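Local coordinates for protein EST1E (Clostridium proteoclasticum, PDB 2WTM) that hydrolyses ester bonds as a promiscuous feruloyl esterase, probably releasing ferulic acid from its esters in the rumen, at residues S40-R43 against H44-A47; E243-L246 against E247-A250; R166-K169 against G170-R174. All blocks are in the same frame, centred on the assembly; numbering follows the deposited sequence.

Contact 1: S40-R43 against H44-A47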
ATOM      1  N   SER A  40      -7.614 -16.131 -12.890  1.00 11.05           N
ATOM      2  CA  SER A  40      -7.671 -15.635 -14.259  1.00 12.92           C
ATOM      3  C   SER A  40      -8.449 -16.551 -15.228  1.00 13.05           C
ATOM      4  O   SER A  40      -8.761 -16.116 -16.295  1.00 15.05           O
ATOM      5  CB  SER A  40      -6.251 -15.386 -14.774  1.00 12.41           C
ATOM      6  OG  SER A  40      -5.703 -14.241 -14.163  1.00 11.77           O
ATOM      7  N   GLU A  41      -8.679 -17.804 -14.830  1.00 15.27           N
ATOM      8  CA  GLU A  41      -9.461 -18.754 -15.671  1.00 16.79           C
ATOM      9  C   GLU A  41     -10.933 -18.864 -15.315  1.00 17.14           C
ATOM     10  O   GLU A  41     -11.648 -19.704 -15.865  1.00 17.16           O
ATOM     11  CB  GLU A  41      -8.774 -20.125 -15.664  1.00 17.03           C
ATOM     12  CG  GLU A  41      -7.381 -20.109 -16.159  1.00 20.13           C
ATOM     13  CD  GLU A  41      -6.649 -21.478 -16.099  1.00 26.18           C
ATOM     14  OE1 GLU A  41      -6.566 -22.123 -15.007  1.00 34.61           O
ATOM     15  OE2 GLU A  41      -6.096 -21.842 -17.158  1.00 39.08           O
ATOM     16  N   GLU A  42     -11.463 -17.996 -14.467  1.00 15.81           N
ATOM     17  CA  GLU A  42     -12.884 -17.993 -14.156  1.00 15.91           C
ATOM     18  C   GLU A  42     -13.778 -17.646 -15.347  1.00 16.07           C
ATOM     19  O   GLU A  42     -13.421 -16.821 -16.175  1.00 15.12           O
ATOM     20  CB  GLU A  42     -13.186 -17.013 -13.002  1.00 16.85           C
ATOM     21  CG  GLU A  42     -12.636 -17.464 -11.627  1.00 17.86           C
ATOM     22  CD  GLU A  42     -13.016 -16.495 -10.537  1.00 18.30           C
ATOM     23  OE1 GLU A  42     -14.169 -16.634 -10.027  1.00 27.49           O
ATOM     24  OE2 GLU A  42     -12.308 -15.497 -10.403  1.00 21.51           O
ATOM     25  N   ARG A  43     -14.946 -18.273 -15.421  1.00 18.10           N
ATOM     26  CA  ARG A  43     -15.856 -18.042 -16.519  1.00 17.52           C
ATOM     27  C   ARG A  43     -16.048 -16.593 -16.926  1.00 16.11           C
ATOM     28  O   ARG A  43     -15.995 -16.256 -18.109  1.00 16.26           O
ATOM     29  CB  ARG A  43     -17.236 -18.620 -16.127  1.00 19.59           C
ATOM     30  CG  ARG A  43     -18.432 -18.325 -17.058  1.00 19.83           C
ATOM     31  CD  ARG A  43     -19.718 -18.977 -16.409  1.00 24.37           C
ATOM     32  NE  ARG A  43     -20.998 -18.431 -16.857  1.00 28.80           N
ATOM     33  CZ  ARG A  43     -21.633 -17.398 -16.294  1.00 31.65           C
ATOM     34  NH1 ARG A  43     -21.114 -16.698 -15.271  1.00 36.30           N
ATOM     35  NH2 ARG A  43     -22.789 -17.046 -16.797  1.00 34.93           N
ATOM     36  N   HIS A  44     -16.351 -15.728 -15.955  1.00 16.24           N
ATOM     37  CA  HIS A  44     -16.658 -14.343 -16.286  1.00 15.66           C
ATOM     38  C   HIS A  44     -15.426 -13.588 -16.798  1.00 15.74           C
ATOM     39  O   HIS A  44     -15.541 -12.668 -17.624  1.00 17.18           O
ATOM     40  CB  HIS A  44     -17.357 -13.653 -15.100  1.00 17.81           C
ATOM     41  CG  HIS A  44     -16.587 -13.726 -13.822  1.00 17.26           C
ATOM     42  ND1 HIS A  44     -16.507 -14.881 -13.078  1.00 19.21           N
ATOM     43  CD2 HIS A  44     -15.861 -12.786 -13.159  1.00 18.94           C
ATOM     44  CE1 HIS A  44     -15.755 -14.647 -12.009  1.00 22.16           C
ATOM     45  NE2 HIS A  44     -15.339 -13.394 -12.052  1.00 20.10           N
ATOM     46  N   ILE A  45     -14.251 -13.952 -16.261  1.00 16.41           N
ATOM     47  CA  ILE A  45     -12.967 -13.374 -16.676  1.00 14.97           C
ATOM     48  C   ILE A  45     -12.634 -13.730 -18.133  1.00 15.42           C
ATOM     49  O   ILE A  45     -12.297 -12.865 -18.954  1.00 15.21           O
ATOM     50  CB  ILE A  45     -11.802 -13.763 -15.755  1.00 14.87           C
ATOM     51  CG1 ILE A  45     -12.077 -13.356 -14.301  1.00 14.04           C
ATOM     52  CG2 ILE A  45     -10.465 -13.248 -16.301  1.00 14.95           C
ATOM     53  CD1 ILE A  45     -12.176 -11.841 -14.116  1.00 16.01           C
ATOM     54  N   VAL A  46     -12.740 -15.038 -18.417  1.00 15.33           N
ATOM     55  CA  VAL A  46     -12.494 -15.520 -19.755  1.00 15.48           C
ATOM     56  C   VAL A  46     -13.464 -14.959 -20.766  1.00 14.50           C
ATOM     57  O   VAL A  46     -13.075 -14.658 -21.888  1.00 15.41           O
ATOM     58  CB  VAL A  46     -12.477 -17.073 -19.737  1.00 15.05           C
ATOM     59  CG1 VAL A  46     -12.453 -17.608 -21.185  1.00 19.32           C
ATOM     60  CG2 VAL A  46     -11.253 -17.560 -18.930  1.00 15.41           C
ATOM     61  N   ALA A  47     -14.737 -14.813 -20.392  1.00 15.82           N
ATOM     62  CA  ALA A  47     -15.738 -14.204 -21.272  1.00 16.08           C
ATOM     63  C   ALA A  47     -15.400 -12.789 -21.663  1.00 16.44           C
ATOM     64  O   ALA A  47     -15.429 -12.411 -22.833  1.00 16.41           O
ATOM     65  CB  ALA A  47     -17.124 -14.317 -20.656  1.00 16.57           C
TER
HETATM   66  O   HOH W   1     -13.124 -12.695 -10.165  1.00 18.08           O
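Glu42 and His44 run side by side and point the same way, the carboxylate standing almost perpendicular to the imidazole, with 81° between the planes. Atom OE1 of Glu42 lies at the ring edge, close to the ring plane, 3.2 Å from CE1 of His44. The other oxygen reaches the same ring through a water molecule, which donates to OE2 of Glu42 (2.9 Å) and sits in the ring plane 3.0 Å from NE2 of His44. OE2 also accepts from the backbone N of His39, so the carboxylate is bonded directly to the preceding chain and through water to the helix. A chi1 of 55° wedges CG of His44 between its own backbone N and carbonyl carbon and brings the ring alongside the Glu42 side chain; the ring also meets that of His107.

Behind these groups, the carbonyl of Glu42 receives the N-H of Val46 at 2.9 Å in an almost straight bond (175°), and Arg43 O takes the N-H of Ala47 one residue further on. Apolar branches fold back on the preceding loop: CG2 of Ile45 lies 3.3 Å from Ser40 O, while CG2 of Val46 rests near the carbonyl oxygens of Glu41 and Glu42. NH2 of Arg43 hydrogen-bonds the carbonyl oxygen of Tyr230. Glu42 occupies the N-cap position of helix 43-54, the helix entered from the loop after strand 27-33 in this alpha/beta-hydrolase fold, with His44 near the probable Ser108-His228-Asp200 catalytic triad.

Contact 2: E243-L246 against E247-A250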
ATOM      1  N   GLU A 243     -19.300  -2.829 -26.630  1.00 18.33           N
ATOM      2  CA  GLU A 243     -19.738  -1.544 -27.214  1.00 19.94           C
ATOM      3  C   GLU A 243     -18.914  -0.347 -26.695  1.00 17.68           C
ATOM      4  O   GLU A 243     -18.431   0.511 -27.400  1.00 17.31           O
ATOM      5  CB  GLU A 243     -21.210  -1.299 -26.896  1.00 21.03           C
ATOM      6  CG  GLU A 243     -22.150  -2.193 -27.785  1.00 26.18           C
ATOM      7  CD  GLU A 243     -23.666  -2.096 -27.467  1.00 28.09           C
ATOM      8  OE1 GLU A 243     -24.119  -1.059 -26.854  1.00 39.69           O
ATOM      9  OE2 GLU A 243     -24.388  -3.086 -27.845  1.00 35.20           O
ATOM     10  N   PHE A 244     -18.570  -0.492 -25.291  1.00 15.63           N
ATOM     11  CA  PHE A 244     -17.796   0.584 -24.735  1.00 15.53           C
ATOM     12  C   PHE A 244     -16.398   0.645 -25.294  1.00 15.47           C
ATOM     13  O   PHE A 244     -15.862   1.726 -25.566  1.00 15.88           O
ATOM     14  CB  PHE A 244     -17.812   0.416 -23.177  1.00 15.46           C
ATOM     15  CG  PHE A 244     -16.850   1.311 -22.443  1.00 15.75           C
ATOM     16  CD1 PHE A 244     -17.176   2.602 -22.156  1.00 18.81           C
ATOM     17  CD2 PHE A 244     -15.630   0.833 -22.033  1.00 16.56           C
ATOM     18  CE1 PHE A 244     -16.287   3.411 -21.432  1.00 16.52           C
ATOM     19  CE2 PHE A 244     -14.716   1.644 -21.348  1.00 14.81           C
ATOM     20  CZ  PHE A 244     -15.091   2.931 -21.036  1.00 16.17           C
ATOM     21  N   MET A 245     -15.802  -0.536 -25.427  1.00 15.05           N
ATOM     22  CA  MET A 245     -14.427  -0.662 -25.910  1.00 15.28           C
ATOM     23  C   MET A 245     -14.309  -0.341 -27.401  1.00 16.02           C
ATOM     24  O   MET A 245     -13.361   0.332 -27.796  1.00 17.96           O
ATOM     25  CB  MET A 245     -13.822  -2.023 -25.517  1.00 15.75           C
ATOM     26  CG  MET A 245     -13.322  -2.065 -24.024  1.00 17.33           C
ATOM     27  SD  MET A 245     -12.072  -0.818 -23.654  1.00 15.84           S
ATOM     28  CE  MET A 245     -10.710  -1.394 -24.627  1.00 16.92           C
ATOM     29  N   LEU A 246     -15.307  -0.727 -28.171  1.00 16.65           N
ATOM     30  CA  LEU A 246     -15.326  -0.290 -29.598  1.00 18.89           C
ATOM     31  C   LEU A 246     -15.341   1.201 -29.687  1.00 19.35           C
ATOM     32  O   LEU A 246     -14.619   1.757 -30.549  1.00 20.54           O
ATOM     33  CB  LEU A 246     -16.510  -0.886 -30.347  1.00 17.12           C
ATOM     34  CG  LEU A 246     -16.330  -2.299 -30.752  1.00 20.04           C
ATOM     35  CD1 LEU A 246     -17.630  -2.852 -31.269  1.00 19.79           C
ATOM     36  CD2 LEU A 246     -15.217  -2.479 -31.737  1.00 19.65           C
ATOM     37  N   GLU A 247     -16.118   1.888 -28.834  1.00 18.34           N
ATOM     38  CA  GLU A 247     -16.091   3.347 -28.785  0.60 19.74           C
ATOM     39  C   GLU A 247     -14.711   3.902 -28.428  1.00 19.96           C
ATOM     40  O   GLU A 247     -14.303   4.921 -28.961  1.00 20.68           O
ATOM     41  CB  GLU A 247     -17.145   3.907 -27.831  0.60 19.90           C
ATOM     42  CG  GLU A 247     -17.104   5.434 -27.576  0.60 20.03           C
ATOM     43  CD  GLU A 247     -18.334   5.968 -26.835  0.60 22.35           C
ATOM     44  OE1 GLU A 247     -19.347   5.253 -26.731  0.60 27.55           O
ATOM     45  OE2 GLU A 247     -18.298   7.144 -26.387  0.60 27.97           O
ATOM     46  N   GLN A 248     -13.970   3.248 -27.508  1.00 17.74           N
ATOM     47  CA  GLN A 248     -12.690   3.778 -27.140  1.00 17.75           C
ATOM     48  C   GLN A 248     -11.619   3.587 -28.179  1.00 16.63           C
ATOM     49  O   GLN A 248     -10.724   4.421 -28.315  1.00 17.66           O
ATOM     50  CB  GLN A 248     -12.170   3.178 -25.792  1.00 16.95           C
ATOM     51  CG  GLN A 248     -13.073   3.266 -24.607  1.00 15.27           C
ATOM     52  CD  GLN A 248     -13.683   4.607 -24.455  1.00 16.92           C
ATOM     53  OE1 GLN A 248     -12.986   5.588 -24.425  1.00 21.15           O
ATOM     54  NE2 GLN A 248     -15.028   4.655 -24.328  1.00 22.01           N
ATOM     55  N   ILE A 249     -11.611   2.426 -28.822  1.00 17.93           N
ATOM     56  CA  ILE A 249     -10.513   2.066 -29.693  1.00 19.38           C
ATOM     57  C   ILE A 249     -10.751   2.550 -31.125  1.00 20.15           C
ATOM     58  O   ILE A 249      -9.812   2.523 -31.921  1.00 19.88           O
ATOM     59  CB  ILE A 249     -10.211   0.547 -29.747  1.00 18.60           C
ATOM     60  CG1 ILE A 249     -11.332  -0.273 -30.414  1.00 17.92           C
ATOM     61  CG2 ILE A 249      -9.974   0.008 -28.335  1.00 20.54           C
ATOM     62  CD1 ILE A 249     -11.029  -1.745 -30.548  1.00 18.62           C
ATOM     63  N   ALA A 250     -11.960   2.981 -31.433  1.00 22.28           N
ATOM     64  CA  ALA A 250     -12.260   3.328 -32.848  1.00 26.20           C
ATOM     65  C   ALA A 250     -11.408   4.525 -33.263  1.00 29.88           C
ATOM     66  O   ALA A 250     -11.216   5.467 -32.479  1.00 31.97           O
ATOM     67  CB  ALA A 250     -13.743   3.565 -33.070  1.00 26.00           C
TER
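Phe244 and Gln248 meet one turn apart near the end of the C-terminal helix 234-249, which packs on the central sheet of the alpha/beta-hydrolase fold. Regular i to i+4 backbone bonds run through both segments: Glu247 N donates to Glu243 O at 3.0 Å and Ile249 N to Met245 O at 2.9 Å. The last bond, Ala250 N to Leu246 O, is weak, as the chain leaves helical geometry at Ala250.

The closest apolar contact is made by Met245 and Ile249. Met245, bent at chi2 and chi3, crosses Ile249 at about a right angle and brings CE to 4.0 Å from CG2 of Ile249; both also touch Tyr103 of strand 99-107. Phe244 reaches Ala127 and Ile129 of strand 125-131.

The aromatic and amide interactions centre on Gln248, whose chain folds back at chi2 (-46°) over the Phe244 ring. Its CG makes a CH-pi contact over the face, 4.2 Å from the ring centroid, while the amide plane is inclined 32° to the ring. NE2 of Gln248 lies 3.4 Å above the ring plane, toward the rim. Two donors grip Phe244 O from opposite faces of its carbonyl plane: Gln248 N at 3.1 Å and Gln248 NE2 at 3.3 Å.

Contact 3: R166-K169 against G170-R174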
ATOM      1  N   ARG A 166     -10.593 -21.035   3.745  1.00 14.20           N
ATOM      2  CA  ARG A 166      -9.445 -20.145   3.623  1.00 14.43           C
ATOM      3  C   ARG A 166      -9.259 -19.405   4.952  1.00 13.89           C
ATOM      4  O   ARG A 166     -10.170 -19.319   5.810  1.00 15.01           O
ATOM      5  CB  ARG A 166      -9.714 -19.128   2.540  1.00 14.03           C
ATOM      6  CG  ARG A 166      -9.604 -19.773   1.164  1.00 16.29           C
ATOM      7  CD  ARG A 166     -10.007 -18.811   0.135  1.00 16.06           C
ATOM      8  NE  ARG A 166      -9.752 -19.373  -1.193  1.00 18.05           N
ATOM      9  CZ  ARG A 166     -10.691 -19.975  -1.910  1.00 18.03           C
ATOM     10  NH1 ARG A 166     -11.959 -20.035  -1.492  1.00 17.36           N
ATOM     11  NH2 ARG A 166     -10.372 -20.476  -3.117  1.00 22.68           N
ATOM     12  N   LYS A 167      -8.085 -18.821   5.084  1.00 14.25           N
ATOM     13  CA  LYS A 167      -7.712 -18.042   6.228  1.00 14.36           C
ATOM     14  C   LYS A 167      -7.223 -16.685   5.700  1.00 12.36           C
ATOM     15  O   LYS A 167      -6.595 -16.620   4.682  1.00 11.91           O
ATOM     16  CB  LYS A 167      -6.524 -18.705   6.936  1.00 15.90           C
ATOM     17  CG  LYS A 167      -6.668 -20.110   7.445  1.00 22.14           C
ATOM     18  CD  LYS A 167      -5.359 -20.548   8.085  1.00 20.69           C
ATOM     19  CE  LYS A 167      -5.396 -21.892   8.812  1.00 27.12           C
ATOM     20  NZ  LYS A 167      -4.034 -22.122   9.433  1.00 30.06           N
ATOM     21  N   LEU A 168      -7.430 -15.641   6.471  1.00 11.46           N
ATOM     22  CA  LEU A 168      -6.969 -14.323   6.064  1.00 10.75           C
ATOM     23  C   LEU A 168      -6.409 -13.601   7.287  1.00 11.35           C
ATOM     24  O   LEU A 168      -7.142 -13.405   8.256  1.00 12.74           O
ATOM     25  CB  LEU A 168      -8.094 -13.550   5.414  1.00 11.16           C
ATOM     26  CG  LEU A 168      -7.771 -12.164   4.844  1.00 11.19           C
ATOM     27  CD1 LEU A 168      -6.820 -12.389   3.601  1.00 10.41           C
ATOM     28  CD2 LEU A 168      -9.015 -11.399   4.476  1.00 10.21           C
ATOM     29  N   LYS A 169      -5.167 -13.100   7.207  1.00 10.13           N
ATOM     30  CA  LYS A 169      -4.618 -12.314   8.313  1.00 11.61           C
ATOM     31  C   LYS A 169      -5.280 -10.967   8.428  1.00 11.47           C
ATOM     32  O   LYS A 169      -5.698 -10.351   7.465  1.00 10.92           O
ATOM     33  CB  LYS A 169      -3.105 -12.173   8.173  1.00 11.43           C
ATOM     34  CG  LYS A 169      -2.357 -13.471   8.339  1.00 14.72           C
ATOM     35  CD  LYS A 169      -0.913 -13.325   8.212  1.00 16.31           C
ATOM     36  CE  LYS A 169      -0.253 -14.744   8.489  1.00 16.35           C
ATOM     37  NZ  LYS A 169       1.220 -14.657   8.119  1.00 20.43           N
ATOM     38  N   GLY A 170      -5.402 -10.458   9.659  1.00 11.25           N
ATOM     39  CA  GLY A 170      -6.077  -9.157   9.847  1.00 10.10           C
ATOM     40  C   GLY A 170      -5.304  -8.008   9.263  1.00  9.97           C
ATOM     41  O   GLY A 170      -5.878  -6.934   9.062  1.00 10.66           O
ATOM     42  N   ASN A 171      -4.072  -8.261   8.842  1.00  9.80           N
ATOM     43  CA  ASN A 171      -3.333  -7.236   8.095  1.00  9.96           C
ATOM     44  C   ASN A 171      -4.133  -6.801   6.836  1.00 10.78           C
ATOM     45  O   ASN A 171      -4.065  -5.654   6.407  1.00 10.98           O
ATOM     46  CB  ASN A 171      -1.975  -7.782   7.593  1.00  9.98           C
ATOM     47  CG  ASN A 171      -0.981  -7.985   8.725  1.00 13.15           C
ATOM     48  OD1 ASN A 171      -1.219  -7.473   9.844  1.00 15.35           O
ATOM     49  ND2 ASN A 171       0.082  -8.750   8.488  1.00 13.53           N
ATOM     50  N   TYR A 172      -4.847  -7.726   6.201  1.00 10.02           N
ATOM     51  CA  TYR A 172      -5.702  -7.366   5.048  1.00  8.96           C
ATOM     52  C   TYR A 172      -6.584  -6.155   5.487  1.00  9.01           C
ATOM     53  O   TYR A 172      -6.695  -5.183   4.724  1.00 10.10           O
ATOM     54  CB  TYR A 172      -6.566  -8.561   4.582  1.00  8.73           C
ATOM     55  CG  TYR A 172      -7.524  -8.171   3.457  1.00  9.14           C
ATOM     56  CD1 TYR A 172      -7.308  -8.515   2.174  1.00  8.46           C
ATOM     57  CD2 TYR A 172      -8.637  -7.410   3.722  1.00  9.26           C
ATOM     58  CE1 TYR A 172      -8.134  -8.084   1.179  1.00  8.45           C
ATOM     59  CE2 TYR A 172      -9.479  -6.960   2.742  1.00 10.04           C
ATOM     60  CZ  TYR A 172      -9.245  -7.324   1.456  1.00  9.66           C
ATOM     61  OH  TYR A 172     -10.099  -6.917   0.435  1.00 10.55           O
ATOM     62  N   VAL A 173      -7.236  -6.266   6.641  1.00  8.16           N
ATOM     63  CA  VAL A 173      -8.109  -5.209   7.180  1.00  9.98           C
ATOM     64  C   VAL A 173      -7.351  -3.926   7.583  1.00  9.31           C
ATOM     65  O   VAL A 173      -7.772  -2.842   7.223  1.00  9.61           O
ATOM     66  CB  VAL A 173      -8.965  -5.705   8.386  1.00 10.09           C
ATOM     67  CG1 VAL A 173      -9.873  -4.611   8.964  1.00 12.21           C
ATOM     68  CG2 VAL A 173      -9.748  -6.973   7.932  1.00 11.83           C
ATOM     69  N   ARG A 174      -6.211  -4.097   8.260  1.00 10.14           N
ATOM     70  CA  ARG A 174      -5.346  -2.939   8.606  1.00  9.94           C
ATOM     71  C   ARG A 174      -5.010  -2.089   7.397  1.00  9.52           C
ATOM     72  O   ARG A 174      -5.023  -0.887   7.438  1.00 10.77           O
ATOM     73  CB  ARG A 174      -4.119  -3.420   9.315  1.00  9.27           C
ATOM     74  CG  ARG A 174      -4.367  -4.193  10.593  1.00  9.72           C
ATOM     75  CD  ARG A 174      -3.167  -4.541  11.349  1.00 10.88           C
ATOM     76  NE  ARG A 174      -3.462  -5.321  12.546  1.00 12.66           N
ATOM     77  CZ  ARG A 174      -3.726  -4.793  13.731  1.00 15.34           C
ATOM     78  NH1 ARG A 174      -3.715  -3.480  13.880  1.00 12.59           N
ATOM     79  NH2 ARG A 174      -3.973  -5.568  14.785  1.00 15.63           N
TER
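The carbonyl oxygen of Lys169 accepts the N-H of Tyr172 at 3.0 Å, with an N-H...O angle of 150°. The donor stands above the carbonyl plane, 43° out of it; spanning three residues, the bond closes a turn between strand 166-169 and the short helix that follows. Arg174 N then donates to Gly170 O at 3.0 Å, a helical i to i+4 bond.

Beside this turn the side chains of Leu168 and Tyr172 are set obliquely to each other. Methyl CD2 of Leu168 approaches the root of the aromatic ring, 3.7 Å from CG of Tyr172, and CG of Leu168 lies 3.8 Å from CB of Tyr172. With its CG trans to the backbone N (chi1 176°), the tyrosine carries its ring past the leucine, and its hydroxyl goes on to hydrogen-bond Gln109. His77 meets the ring edge-to-face, and Leu146 touches both Leu168 and Tyr172.

Other polar ends leave for different partners: Lys169 NZ forms a salt bridge with Asp76, Asn171 ND2 a hydrogen bond with Asp91 of the second subunit, and Arg174 a salt bridge with Asp123 of that subunit. One backbone bond and the Leu168-Tyr172 apolar contact therefore join strand and helix at the bend, while the charged and amide groups tie it to its surroundings and to the dimer partner.

In the fold
All three contacts are local, but they occupy different parts of the fold. Contact 1, partly buried, lies nearest the chain centre, about 12 Å from it, and combines a helix start with a water-bridged polar pair close to the probable catalytic residues. Contacts 2 and 3 lie on opposite sides of that centre, their own centres about 38 Å apart. Contact 2, also partly buried, relies on amide-aromatic and apolar contacts along a helix, one flank meeting the central sheet. Contact 3 is buried; it joins a backbone bond and an apolar pair to ionic and amide ends, and it alone touches the second subunit. Helices 43-54 and 234-249 also meet directly, through Ala47 on Leu234 and Thr238.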